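Local coordinates for SusD superfamily protein (Bacteroides thetaiotaomicron VPI-5482, PDB 3HDX) that probably binds polysaccharide at the outer membrane as a SusD-family protein, for carbohydrate uptake and metabolism, at residues 163-174 and 193-203; 228-236 and 253-261. All coordinates share one frame; numbering follows the deposited sequence.

Interaction 1 of 2, residues 163-174 and 193-203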
loop_
_atom_site.group_PDB
_atom_site.type_symbol
_atom_site.label_atom_id
_atom_site.label_comp_id
_atom_site.label_asym_id
_atom_site.label_seq_id
_atom_site.Cartn_x
_atom_site.Cartn_y
_atom_site.Cartn_z
ATOM N N LEU A 163 -10.384 -11.283 -7.175
ATOM C CA LEU A 163 -10.861 -10.497 -6.028
ATOM C C LEU A 163 -12.383 -10.546 -5.938
ATOM O O LEU A 163 -12.960 -10.710 -4.843
ATOM C CB LEU A 163 -10.365 -9.048 -6.098
ATOM C CG LEU A 163 -8.889 -8.909 -5.736
ATOM C CD1 LEU A 163 -8.270 -7.633 -6.370
ATOM C CD2 LEU A 163 -8.614 -8.972 -4.205
ATOM N N LEU A 164 -13.056 -10.405 -7.076
ATOM C CA LEU A 164 -14.551 -10.488 -7.082
ATOM C C LEU A 164 -15.029 -11.864 -6.597
ATOM O O LEU A 164 -16.003 -11.967 -5.842
ATOM C CB LEU A 164 -15.125 -10.102 -8.457
ATOM C CG LEU A 164 -15.067 -8.603 -8.703
ATOM C CD1 LEU A 164 -15.256 -8.342 -10.171
ATOM C CD2 LEU A 164 -16.136 -7.842 -7.874
ATOM N N THR A 165 -14.315 -12.930 -6.999
ATOM C CA THR A 165 -14.622 -14.295 -6.506
ATOM C C THR A 165 -14.371 -14.389 -4.995
ATOM O O THR A 165 -15.250 -14.850 -4.231
ATOM C CB THR A 165 -13.829 -15.349 -7.278
ATOM O OG1 THR A 165 -14.275 -15.340 -8.630
ATOM C CG2 THR A 165 -13.990 -16.744 -6.708
ATOM N N ALA A 166 -13.231 -13.851 -4.549
ATOM C CA ALA A 166 -12.883 -13.886 -3.088
ATOM C C ALA A 166 -13.943 -13.155 -2.244
ATOM O O ALA A 166 -14.310 -13.630 -1.170
ATOM C CB ALA A 166 -11.513 -13.284 -2.810
ATOM N N ILE A 167 -14.442 -12.034 -2.759
ATOM C CA ILE A 167 -15.437 -11.179 -2.068
ATOM C C ILE A 167 -16.708 -11.978 -1.715
ATOM O O ILE A 167 -17.337 -11.705 -0.721
ATOM C CB ILE A 167 -15.740 -9.904 -2.925
ATOM C CG1 ILE A 167 -14.580 -8.905 -2.705
ATOM C CG2 ILE A 167 -17.138 -9.285 -2.592
ATOM C CD1 ILE A 167 -14.499 -7.767 -3.748
ATOM N N GLU A 168 -17.070 -12.955 -2.549
ATOM C CA GLU A 168 -18.267 -13.762 -2.253
ATOM C C GLU A 168 -18.150 -14.488 -0.904
ATOM O O GLU A 168 -19.170 -14.706 -0.226
ATOM C CB GLU A 168 -18.611 -14.685 -3.429
ATOM C CG GLU A 168 -19.090 -13.863 -4.619
ATOM C CD GLU A 168 -20.324 -13.028 -4.247
ATOM O OE1 GLU A 168 -21.413 -13.644 -4.054
ATOM O OE2 GLU A 168 -20.209 -11.767 -4.100
ATOM N N ASP A 169 -16.925 -14.834 -0.500
ATOM C CA ASP A 169 -16.663 -15.559 0.758
ATOM C C ASP A 169 -15.951 -14.793 1.864
ATOM O O ASP A 169 -15.939 -15.269 2.999
ATOM C CB ASP A 169 -15.915 -16.870 0.476
ATOM C CG ASP A 169 -16.754 -17.874 -0.284
ATOM O OD1 ASP A 169 -17.943 -17.992 0.027
ATOM O OD2 ASP A 169 -16.208 -18.575 -1.162
ATOM N N LEU A 170 -15.398 -13.608 1.584
ATOM C CA LEU A 170 -14.735 -12.827 2.620
ATOM C C LEU A 170 -15.781 -12.120 3.471
ATOM O O LEU A 170 -16.620 -11.407 2.912
ATOM C CB LEU A 170 -13.817 -11.745 2.043
ATOM C CG LEU A 170 -12.539 -12.208 1.356
ATOM C CD1 LEU A 170 -11.991 -11.037 0.462
ATOM C CD2 LEU A 170 -11.523 -12.727 2.391
ATOM N N PRO A 171 -15.735 -12.337 4.795
ATOM C CA PRO A 171 -16.643 -11.610 5.662
ATOM C C PRO A 171 -16.097 -10.207 5.985
ATOM O O PRO A 171 -14.954 -9.865 5.651
ATOM C CB PRO A 171 -16.674 -12.494 6.914
ATOM C CG PRO A 171 -15.230 -12.936 7.029
ATOM C CD PRO A 171 -14.777 -13.146 5.576
ATOM N N TYR A 172 -16.952 -9.378 6.565
ATOM C CA TYR A 172 -16.536 -8.081 7.124
ATOM C C TYR A 172 -15.689 -8.316 8.391
ATOM O O TYR A 172 -14.643 -7.684 8.558
ATOM C CB TYR A 172 -17.715 -7.184 7.418
ATOM C CG TYR A 172 -18.427 -6.745 6.171
ATOM C CD1 TYR A 172 -17.802 -5.892 5.268
ATOM C CD2 TYR A 172 -19.746 -7.113 5.892
ATOM C CE1 TYR A 172 -18.433 -5.456 4.135
ATOM C CE2 TYR A 172 -20.377 -6.667 4.747
ATOM C CZ TYR A 172 -19.714 -5.823 3.859
ATOM O OH TYR A 172 -20.341 -5.364 2.712
ATOM N N GLN A 173 -16.178 -9.207 9.276
ATOM C CA GLN A 173 -15.479 -9.588 10.512
ATOM C C GLN A 173 -15.485 -11.101 10.638
ATOM O O GLN A 173 -16.416 -11.766 10.140
ATOM C CB GLN A 173 -16.104 -8.909 11.729
ATOM C CG GLN A 173 -15.924 -7.407 11.671
ATOM C CD GLN A 173 -16.222 -6.690 12.946
ATOM O OE1 GLN A 173 -15.792 -7.094 14.009
ATOM N NE2 GLN A 173 -16.915 -5.566 12.842
ATOM N N TYR A 174 -14.480 -11.621 11.332
ATOM C CA TYR A 174 -14.262 -13.069 11.460
ATOM C C TYR A 174 -14.667 -13.612 12.818
ATOM O O TYR A 174 -14.141 -13.192 13.821
ATOM C CB TYR A 174 -12.796 -13.386 11.220
ATOM C CG TYR A 174 -12.375 -13.236 9.772
ATOM C CD1 TYR A 174 -11.949 -12.025 9.252
ATOM C CD2 TYR A 174 -12.408 -14.341 8.910
ATOM C CE1 TYR A 174 -11.577 -11.927 7.896
ATOM C CE2 TYR A 174 -12.051 -14.244 7.584
ATOM C CZ TYR A 174 -11.615 -13.020 7.087
ATOM O OH TYR A 174 -11.255 -12.970 5.763
ATOM N N LEU A 193 -6.685 -9.579 9.700
ATOM C CA LEU A 193 -7.061 -10.380 8.530
ATOM C C LEU A 193 -7.660 -9.545 7.378
ATOM O O LEU A 193 -8.332 -8.536 7.625
ATOM C CB LEU A 193 -8.073 -11.455 8.946
ATOM C CG LEU A 193 -7.548 -12.424 10.023
ATOM C CD1 LEU A 193 -8.685 -13.354 10.400
ATOM C CD2 LEU A 193 -6.282 -13.220 9.611
ATOM N N PHE A 194 -7.407 -9.997 6.144
ATOM C CA PHE A 194 -7.938 -9.419 4.932
ATOM C C PHE A 194 -9.474 -9.612 4.991
ATOM O O PHE A 194 -9.945 -10.754 5.129
ATOM C CB PHE A 194 -7.307 -10.181 3.768
ATOM C CG PHE A 194 -7.295 -9.457 2.482
ATOM C CD1 PHE A 194 -8.381 -9.492 1.650
ATOM C CD2 PHE A 194 -6.124 -8.846 2.028
ATOM C CE1 PHE A 194 -8.370 -8.840 0.455
ATOM C CE2 PHE A 194 -6.109 -8.210 0.791
ATOM C CZ PHE A 194 -7.236 -8.239 0.010
ATOM N N ASN A 195 -10.236 -8.524 4.938
ATOM C CA ASN A 195 -11.689 -8.603 5.019
ATOM C C ASN A 195 -12.304 -8.234 3.679
ATOM O O ASN A 195 -11.599 -7.915 2.695
ATOM C CB ASN A 195 -12.174 -7.726 6.197
ATOM C CG ASN A 195 -11.890 -6.235 5.994
ATOM O OD1 ASN A 195 -12.360 -5.650 5.025
ATOM N ND2 ASN A 195 -11.143 -5.623 6.926
ATOM N N LYS A 196 -13.628 -8.270 3.610
ATOM C CA LYS A 196 -14.308 -8.019 2.341
ATOM C C LYS A 196 -13.927 -6.641 1.763
ATOM O O LYS A 196 -13.728 -6.503 0.531
ATOM C CB LYS A 196 -15.812 -8.109 2.488
ATOM C CG LYS A 196 -16.581 -8.230 1.182
ATOM C CD LYS A 196 -18.096 -8.043 1.341
ATOM C CE LYS A 196 -18.832 -9.073 2.179
ATOM N NZ LYS A 196 -18.718 -10.444 1.553
ATOM N N LEU A 197 -13.852 -5.623 2.633
ATOM C CA LEU A 197 -13.494 -4.270 2.184
ATOM C C LEU A 197 -12.027 -4.156 1.768
ATOM O O LEU A 197 -11.691 -3.366 0.860
ATOM C CB LEU A 197 -13.916 -3.193 3.164
ATOM C CG LEU A 197 -15.423 -3.149 3.445
ATOM C CD1 LEU A 197 -15.782 -1.906 4.357
ATOM C CD2 LEU A 197 -16.245 -3.136 2.098
ATOM N N SER A 198 -11.156 -4.955 2.400
ATOM C CA SER A 198 -9.751 -5.036 1.941
ATOM C C SER A 198 -9.743 -5.402 0.446
ATOM O O SER A 198 -9.068 -4.768 -0.371
ATOM C CB SER A 198 -8.981 -6.107 2.723
ATOM O OG SER A 198 -9.146 -5.977 4.124
ATOM N N ALA A 199 -10.520 -6.418 0.072
ATOM C CA ALA A 199 -10.592 -6.852 -1.353
ATOM C C ALA A 199 -11.143 -5.753 -2.248
ATOM O O ALA A 199 -10.609 -5.484 -3.328
ATOM C CB ALA A 199 -11.403 -8.150 -1.496
ATOM N N TYR A 200 -12.234 -5.118 -1.802
ATOM C CA TYR A 200 -12.775 -3.972 -2.560
ATOM C C TYR A 200 -11.758 -2.845 -2.747
ATOM O O TYR A 200 -11.766 -2.191 -3.791
ATOM C CB TYR A 200 -14.082 -3.436 -1.963
ATOM C CG TYR A 200 -15.330 -4.204 -2.349
ATOM C CD1 TYR A 200 -15.831 -4.127 -3.633
ATOM C CD2 TYR A 200 -15.994 -5.007 -1.438
ATOM C CE1 TYR A 200 -16.985 -4.808 -4.005
ATOM C CE2 TYR A 200 -17.186 -5.667 -1.787
ATOM C CZ TYR A 200 -17.664 -5.585 -3.060
ATOM O OH TYR A 200 -18.795 -6.241 -3.444
ATOM N N SER A 201 -10.901 -2.635 -1.758
ATOM C CA SER A 201 -9.891 -1.572 -1.833
ATOM C C SER A 201 -8.870 -1.871 -2.918
ATOM O O SER A 201 -8.444 -0.947 -3.628
ATOM C CB SER A 201 -9.206 -1.298 -0.473
ATOM O OG SER A 201 -8.208 -2.244 -0.143
ATOM N N VAL A 202 -8.503 -3.148 -3.063
ATOM C CA VAL A 202 -7.578 -3.550 -4.118
ATOM C C VAL A 202 -8.274 -3.325 -5.461
ATOM O O VAL A 202 -7.641 -2.837 -6.400
ATOM C CB VAL A 202 -7.014 -4.991 -3.915
ATOM C CG1 VAL A 202 -6.000 -5.318 -5.022
ATOM C CG2 VAL A 202 -6.382 -5.133 -2.537
ATOM N N LEU A 203 -9.538 -3.765 -5.590
ATOM C CA LEU A 203 -10.314 -3.518 -6.833
ATOM C C LEU A 203 -10.345 -2.043 -7.191
ATOM O O LEU A 203 -10.080 -1.675 -8.330
ATOM C CB LEU A 203 -11.755 -4.060 -6.742
ATOM C CG LEU A 203 -11.914 -5.573 -6.882
ATOM C CD1 LEU A 203 -13.357 -5.916 -6.551
ATOM C CD2 LEU A 203 -11.606 -5.994 -8.310
#
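Ile167 presses CD1 squarely on one face of the Tyr200 ring, 3.6 Å from the ring centroid and 1° off its normal. The Tyr172 ring takes Lys196 CE over one face, toward the rim, while Leu197 meets its edge. Tyr174 is sandwiched: Leu193 CD1 lies over one face and Pro171 CG over the centre of the other, and at the ring's edge its hydroxyl donates to Phe194 O, OH to O 2.7 Å. Ile167 suits its place as a knob, its branches spread among Lys196, Ala199, Tyr200 and Leu203. The small Ala199 lets it come close, with Ala199 CB only 3.5 Å from Ile167 CG1, and also receives Leu170 CD1. Farther along, the side chains of Leu163 and Val202 cross at about a right angle, CD1 against CG1. Lys196 is long enough to serve two purposes. Its chain leaves with CG anti to the backbone N (chi1 -165°), then bends at chi3 and chi4 beside Tyr172, so that NZ donates to Ile167 O at 2.9 Å and to Leu170 O at 2.7 Å, carbonyls where helix 152-169 gives way to loop. Lys196 N donates to Pro171 O. Asn195 and Ser198 form a capping box: Asn195 OD1 accepts from Ser198 N, and Ser198 OG from Asn195 N. The segments of helices 152-169 and 196-209 pack nearly antiparallel (164°), as a helical hairpin consistent with the TPR-like architecture of SusD proteins. Helix 104-129 touches Leu163 and Phe194, helix 213-226 borders Tyr172 and Tyr200, and strand 259-261 brings Leu259 against Phe194 and Val202.

Interaction 2 of 2, residues 228-236 and 253-261; sequences SEINAKYTS and VKGSRILGF. With EDO (1,2-ethanediol), chain I.
Ser256 turns its hydroxyl to the backbone of Lys233, whose N donates to Ser256 OG at 3.0 Å with an N-H...O angle of 150°. A chi1 of -63° sets OG beside the serine's own backbone N, facing the other segment. A short polar side chain suits this spot, because the hydroxyl also meets two waters: one, 2.9 Å from Ser256 OG, donates to Asn231 O, and the other joins Ser256 OG to Thr235 OG1. Thr235 points its CB toward the other segment, and OG1 packs near Ser256 CB. On the apolar flank, Ile230 and Ile258 cross at about a right angle, Ile230 CD1 lying 4.1 Å from Ile258 CG1. The same CG1 meets the methyl of Ala232, which also touches Gly255 O at 3.5 Å. Alanine's small size lets the backbones come so near that Ala232 CA and Ser256 CA are 4.0 Å apart. Gly255, with no side chain, leaves room for Asn231 O close against its backbone. An ethanediol, probably from crystallisation, lies along 257-260: O2 donates to Arg257 O, while O1 accepts from Gly260 N and donates to Gly260 O. This is irregular loop packing, in which the link between helices 213-226 and 237-241 rests on a short 3-10 turn around Gly255. The turn leads into a classic beta bulge, Ile258 and Leu259 both facing Thr361, in the two-stranded antiparallel sheet of 259-261 and 358-361.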
loop_
_atom_site.group_PDB
_atom_site.type_symbol
_atom_site.label_atom_id
_atom_site.label_comp_id
_atom_site.label_asym_id
_atom_site.label_seq_id
_atom_site.Cartn_x
_atom_site.Cartn_y
_atom_site.Cartn_z
ATOM N N SER A 228 -18.404 0.991 8.567
ATOM C CA SER A 228 -18.799 0.578 9.939
ATOM C C SER A 228 -18.818 -0.940 10.105
ATOM O O SER A 228 -18.593 -1.437 11.220
ATOM C CB SER A 228 -20.146 1.176 10.375
ATOM O OG SER A 228 -21.188 0.632 9.613
ATOM N N GLU A 229 -19.013 -1.687 9.018
ATOM C CA GLU A 229 -19.076 -3.162 9.116
ATOM C C GLU A 229 -17.753 -3.781 9.548
ATOM O O GLU A 229 -17.744 -4.866 10.112
ATOM C CB GLU A 229 -19.500 -3.785 7.788
ATOM C CG GLU A 229 -20.860 -3.360 7.260
ATOM C CD GLU A 229 -22.019 -4.045 7.943
ATOM O OE1 GLU A 229 -21.770 -4.893 8.854
ATOM O OE2 GLU A 229 -23.176 -3.695 7.550
ATOM N N ILE A 230 -16.639 -3.112 9.226
ATOM C CA ILE A 230 -15.301 -3.567 9.610
ATOM C C ILE A 230 -14.705 -2.714 10.734
ATOM O O ILE A 230 -13.535 -2.886 11.109
ATOM C CB ILE A 230 -14.356 -3.597 8.388
ATOM C CG1 ILE A 230 -14.051 -2.186 7.845
ATOM C CG2 ILE A 230 -14.923 -4.469 7.254
ATOM C CD1 ILE A 230 -12.879 -2.164 6.866
ATOM N N ASN A 231 -15.512 -1.781 11.259
ATOM C CA ASN A 231 -15.077 -0.838 12.278
ATOM C C ASN A 231 -13.937 0.095 11.799
ATOM O O ASN A 231 -13.006 0.367 12.546
ATOM C CB ASN A 231 -14.698 -1.549 13.589
ATOM C CG ASN A 231 -14.640 -0.594 14.773
ATOM O OD1 ASN A 231 -15.448 0.339 14.876
ATOM N ND2 ASN A 231 -13.701 -0.841 15.679
ATOM N N ALA A 232 -14.015 0.513 10.536
ATOM C CA ALA A 232 -13.064 1.456 9.956
ATOM C C ALA A 232 -13.633 2.868 10.086
ATOM O O ALA A 232 -14.812 3.113 9.812
ATOM C CB ALA A 232 -12.760 1.126 8.494
ATOM N N LYS A 233 -12.767 3.782 10.491
ATOM C CA LYS A 233 -13.121 5.182 10.745
ATOM C C LYS A 233 -12.088 6.110 10.139
ATOM O O LYS A 233 -11.025 5.669 9.681
ATOM C CB LYS A 233 -13.150 5.411 12.267
ATOM C CG LYS A 233 -14.150 4.515 13.023
ATOM C CD LYS A 233 -14.096 4.680 14.528
ATOM C CE LYS A 233 -15.124 3.797 15.229
ATOM N NZ LYS A 233 -14.990 3.932 16.705
ATOM N N TYR A 234 -12.416 7.395 10.149
ATOM C CA TYR A 234 -11.451 8.434 9.855
ATOM C C TYR A 234 -10.636 8.638 11.139
ATOM O O TYR A 234 -11.183 8.658 12.263
ATOM C CB TYR A 234 -12.140 9.720 9.419
ATOM C CG TYR A 234 -12.844 9.575 8.080
ATOM C CD1 TYR A 234 -12.153 9.691 6.876
ATOM C CD2 TYR A 234 -14.221 9.301 8.012
ATOM C CE1 TYR A 234 -12.798 9.562 5.666
ATOM C CE2 TYR A 234 -14.882 9.182 6.791
ATOM C CZ TYR A 234 -14.145 9.324 5.610
ATOM O OH TYR A 234 -14.802 9.156 4.431
ATOM N N THR A 235 -9.346 8.814 10.968
ATOM C CA THR A 235 -8.399 8.860 12.075
ATOM C C THR A 235 -7.976 10.312 12.359
ATOM O O THR A 235 -7.669 11.085 11.431
ATOM C CB THR A 235 -7.172 7.953 11.772
ATOM O OG1 THR A 235 -7.597 6.613 11.498
ATOM C CG2 THR A 235 -6.147 7.954 12.907
ATOM N N SER A 236 -7.996 10.684 13.637
ATOM C CA SER A 236 -7.522 11.989 14.049
ATOM C C SER A 236 -6.005 12.062 13.880
ATOM O O SER A 236 -5.290 11.030 13.825
ATOM C CB SER A 236 -7.865 12.232 15.526
ATOM O OG SER A 236 -7.085 11.403 16.388
ATOM N N VAL A 253 -7.586 1.840 17.343
ATOM C CA VAL A 253 -8.053 2.187 16.005
ATOM C C VAL A 253 -7.629 1.201 14.911
ATOM O O VAL A 253 -7.748 1.526 13.724
ATOM C CB VAL A 253 -7.617 3.652 15.614
ATOM C CG1 VAL A 253 -8.242 4.657 16.600
ATOM C CG2 VAL A 253 -6.050 3.781 15.520
ATOM N N LYS A 254 -7.153 0.011 15.290
ATOM C CA LYS A 254 -6.660 -0.990 14.305
ATOM C C LYS A 254 -7.622 -1.334 13.165
ATOM O O LYS A 254 -7.189 -1.601 12.056
ATOM C CB LYS A 254 -6.158 -2.273 14.982
ATOM C CG LYS A 254 -7.192 -3.100 15.732
ATOM C CD LYS A 254 -6.497 -4.243 16.454
ATOM C CE LYS A 254 -7.458 -5.306 16.971
ATOM N NZ LYS A 254 -8.463 -4.766 17.929
ATOM N N GLY A 255 -8.928 -1.323 13.428
ATOM C CA GLY A 255 -9.909 -1.592 12.388
ATOM C C GLY A 255 -9.878 -0.596 11.227
ATOM O O GLY A 255 -10.375 -0.881 10.134
ATOM N N SER A 256 -9.295 0.569 11.482
ATOM C CA SER A 256 -9.139 1.589 10.469
ATOM C C SER A 256 -8.049 1.288 9.443
ATOM O O SER A 256 -7.969 1.980 8.406
ATOM C CB SER A 256 -8.976 2.960 11.118
ATOM O OG SER A 256 -10.162 3.316 11.850
ATOM N N ARG A 257 -7.243 0.256 9.704
ATOM C CA ARG A 257 -6.303 -0.271 8.671
ATOM C C ARG A 257 -7.158 -1.175 7.777
ATOM O O ARG A 257 -7.377 -2.350 8.097
ATOM C CB ARG A 257 -5.136 -1.004 9.277
ATOM C CG ARG A 257 -4.272 -0.193 10.187
ATOM C CD ARG A 257 -2.984 -0.917 10.507
ATOM N NE ARG A 257 -3.210 -2.142 11.275
ATOM C CZ ARG A 257 -3.158 -2.287 12.609
ATOM N NH1 ARG A 257 -2.946 -1.259 13.440
ATOM N NH2 ARG A 257 -3.354 -3.493 13.139
ATOM N N ILE A 258 -7.720 -0.607 6.712
ATOM C CA ILE A 258 -8.602 -1.360 5.803
ATOM C C ILE A 258 -7.839 -2.532 5.168
ATOM O O ILE A 258 -8.404 -3.620 5.034
ATOM C CB ILE A 258 -9.250 -0.442 4.759
ATOM C CG1 ILE A 258 -10.177 0.550 5.453
ATOM C CG2 ILE A 258 -10.036 -1.270 3.667
ATOM C CD1 ILE A 258 -10.751 1.598 4.518
ATOM N N LEU A 259 -6.583 -2.277 4.801
ATOM C CA LEU A 259 -5.658 -3.316 4.323
ATOM C C LEU A 259 -4.269 -2.970 4.827
ATOM O O LEU A 259 -3.748 -1.865 4.551
ATOM C CB LEU A 259 -5.689 -3.432 2.786
ATOM C CG LEU A 259 -5.090 -4.701 2.150
ATOM C CD1 LEU A 259 -5.550 -4.762 0.683
ATOM C CD2 LEU A 259 -3.601 -4.803 2.219
ATOM N N GLY A 260 -3.668 -3.885 5.568
ATOM C CA GLY A 260 -2.316 -3.680 6.050
ATOM C C GLY A 260 -1.688 -4.966 6.510
ATOM O O GLY A 260 -2.325 -6.018 6.423
ATOM N N PHE A 261 -0.424 -4.875 6.941
ATOM C CA PHE A 261 0.372 -6.037 7.376
ATOM C C PHE A 261 1.103 -5.666 8.643
ATOM O O PHE A 261 1.739 -4.603 8.728
ATOM C CB PHE A 261 1.361 -6.474 6.289
ATOM C CG PHE A 261 0.677 -6.824 5.019
ATOM C CD1 PHE A 261 0.158 -8.099 4.827
ATOM C CD2 PHE A 261 0.455 -5.853 4.051
ATOM C CE1 PHE A 261 -0.603 -8.397 3.667
ATOM C CE2 PHE A 261 -0.286 -6.153 2.888
ATOM C CZ PHE A 261 -0.803 -7.434 2.708
HETATM C C1 EDO I . -5.672 -6.651 6.926
HETATM O O1 EDO I . -5.306 -6.282 5.641
HETATM C C2 EDO I . -6.511 -5.610 7.575
HETATM O O2 EDO I . -5.670 -4.521 7.969
HETATM O O HOH W 1 -11.334 1.839 14.043
HETATM O O HOH W 2 -10.067 3.558 7.775
HETATM O O HOH W 3 -9.399 5.433 13.192
#

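Both contacts are largely buried, but interaction 1 covers 896 Å² between its segments and interaction 2 only 326 Å². The first joins two helices and the turns at their ends, through interlocking aliphatic and aromatic groups with a lysine reaching backbone carbonyls. The second joins loop to turn, where water and a serine hydroxyl do much of the bonding and apolar packing is confined to one flank. They adjoin directly: Ser198 OG lies 2.6 Å from Ile258 O, a probable hydrogen bond, so the capping-box serine of interaction 1 also reaches the bulge of interaction 2. Val202 packs on Leu259, and Gln173 NE2 probably bonds Glu229 O.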